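PDB 2YY7: L-threonine dehydrogenase from Flavobacterium frigidimaris, which probably catalyses the NAD-dependent oxidation of L-threonine at its 3-hydroxyl group, as a member of the NAD(P)-dependent epimerase/dehydratase family. Local coordinates for residues L98-N103 / W153-Y157. Numbering follows the deposited sequence.
Sequences LFHVLN and WCEYY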
# COMPACT_ATOMS: atom_id res chain seq x y z
N LEU A 98 13.63 2.46 3.02
CA LEU A 98 13.16 3.45 2.06
C LEU A 98 12.85 4.77 2.75
O LEU A 98 13.16 5.84 2.23
CB LEU A 98 11.90 2.95 1.33
CG LEU A 98 11.25 3.93 0.34
CD1 LEU A 98 12.24 4.32 -0.76
CD2 LEU A 98 10.01 3.27 -0.27
N PHE A 99 12.23 4.70 3.93
CA PHE A 99 11.91 5.92 4.67
C PHE A 99 13.19 6.68 5.03
O PHE A 99 13.22 7.91 4.95
CB PHE A 99 11.12 5.60 5.95
CG PHE A 99 9.67 5.28 5.71
CD1 PHE A 99 8.86 6.16 4.99
CD2 PHE A 99 9.10 4.11 6.22
CE1 PHE A 99 7.50 5.87 4.78
CE2 PHE A 99 7.76 3.82 6.01
CZ PHE A 99 6.95 4.70 5.28
N HIS A 100 14.23 5.96 5.43
CA HIS A 100 15.50 6.60 5.77
C HIS A 100 16.09 7.36 4.59
O HIS A 100 16.49 8.51 4.72
CB HIS A 100 16.53 5.58 6.24
CG HIS A 100 16.14 4.86 7.49
ND1 HIS A 100 15.25 5.39 8.40
CD2 HIS A 100 16.53 3.67 8.00
CE1 HIS A 100 15.12 4.56 9.42
NE2 HIS A 100 15.89 3.51 9.20
N VAL A 101 16.14 6.70 3.43
CA VAL A 101 16.69 7.34 2.23
C VAL A 101 15.81 8.50 1.77
O VAL A 101 16.31 9.53 1.35
CB VAL A 101 16.85 6.32 1.08
CG1 VAL A 101 17.31 7.02 -0.20
CG2 VAL A 101 17.87 5.26 1.48
N LEU A 102 14.49 8.33 1.85
CA LEU A 102 13.57 9.39 1.44
C LEU A 102 13.72 10.59 2.37
O LEU A 102 13.69 11.73 1.92
CB LEU A 102 12.12 8.89 1.45
CG LEU A 102 11.67 7.94 0.33
CD1 LEU A 102 10.22 7.52 0.56
CD2 LEU A 102 11.80 8.62 -1.04
N ASN A 103 13.88 10.32 3.67
CA ASN A 103 14.05 11.39 4.65
C ASN A 103 15.38 12.12 4.44
O ASN A 103 15.49 13.31 4.74
CB ASN A 103 13.96 10.82 6.08
CG ASN A 103 12.52 10.67 6.57
OD1 ASN A 103 12.24 9.86 7.45
ND2 ASN A 103 11.62 11.46 6.00
N TRP A 153 4.62 6.06 -1.24
CA TRP A 153 5.43 6.99 -0.47
C TRP A 153 6.43 7.76 -1.33
O TRP A 153 6.70 8.94 -1.07
CB TRP A 153 6.14 6.27 0.68
CG TRP A 153 5.25 6.07 1.88
CD1 TRP A 153 4.77 4.88 2.36
CD2 TRP A 153 4.73 7.09 2.74
NE1 TRP A 153 3.98 5.11 3.48
CE2 TRP A 153 3.94 6.46 3.72
CE3 TRP A 153 4.86 8.49 2.77
CZ2 TRP A 153 3.28 7.17 4.73
CZ3 TRP A 153 4.20 9.20 3.77
CH2 TRP A 153 3.42 8.54 4.74
N CYS A 154 6.99 7.12 -2.35
CA CYS A 154 7.93 7.82 -3.23
C CYS A 154 7.20 8.98 -3.90
O CYS A 154 7.73 10.10 -3.99
CB CYS A 154 8.48 6.88 -4.31
SG CYS A 154 9.71 5.72 -3.72
N GLU A 155 6.00 8.71 -4.39
CA GLU A 155 5.19 9.72 -5.05
C GLU A 155 4.83 10.83 -4.06
O GLU A 155 4.84 12.02 -4.41
CB GLU A 155 3.92 9.09 -5.61
CG GLU A 155 3.14 10.00 -6.54
CD GLU A 155 1.91 9.31 -7.09
OE1 GLU A 155 0.96 9.07 -6.32
OE2 GLU A 155 1.89 9.01 -8.30
N TYR A 156 4.50 10.44 -2.83
CA TYR A 156 4.15 11.41 -1.80
C TYR A 156 5.33 12.34 -1.56
O TYR A 156 5.19 13.56 -1.60
CB TYR A 156 3.79 10.71 -0.49
CG TYR A 156 3.22 11.65 0.55
CD1 TYR A 156 1.86 11.97 0.56
CD2 TYR A 156 4.05 12.26 1.49
CE1 TYR A 156 1.33 12.86 1.48
CE2 TYR A 156 3.52 13.17 2.43
CZ TYR A 156 2.17 13.46 2.41
OH TYR A 156 1.64 14.34 3.33
N TYR A 157 6.50 11.76 -1.28
CA TYR A 157 7.70 12.56 -1.03
C TYR A 157 8.04 13.49 -2.19
O TYR A 157 8.55 14.60 -1.97
CB TYR A 157 8.89 11.66 -0.70
CG TYR A 157 9.02 11.33 0.77
CD1 TYR A 157 10.01 11.92 1.55
CD2 TYR A 157 8.14 10.44 1.38
CE1 TYR A 157 10.13 11.64 2.90
CE2 TYR A 157 8.25 10.14 2.74
CZ TYR A 157 9.25 10.75 3.50
OH TYR A 157 9.37 10.45 4.84
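Two helices of the Rossmann-fold domain, 87-106 and 142-161, run side by side on one face of the central sheet, and here the axes of segments 98-103 and 153-157 approach to 11.0 Å, their N-to-C directions 14° apart, so nearly parallel. Aromatic contact dominates the side remote from the sheet: the edge of F99 points into the face of W153, ring centroids 4.7 Å apart (five-membered ring of W153) and planes at 75°, a T-shaped pair with F99 CZ 3.5 Å from W153 NE1. W91 of the second subunit meets both rings edge-to-face, so this cluster continues across the dimer interface. Apolar side chains pack between the helices. L102 lies over the ring of Y157 in a CH-pi contact, its CB 3.7 Å from the ring centroid, while L102 CD1 reaches W153 CB at 4.3 Å. Closer to the sheet, L98 CD1 sits 4.1 Å from C154 SG, and both side chains rest on W115 of strand 112-118. Polar atoms meet where N103 ND2 approaches Y157 OH to 2.7 Å, at the edge of that ring. With no salt bridge between them, the two segments meet mainly through apolar and aromatic surfaces.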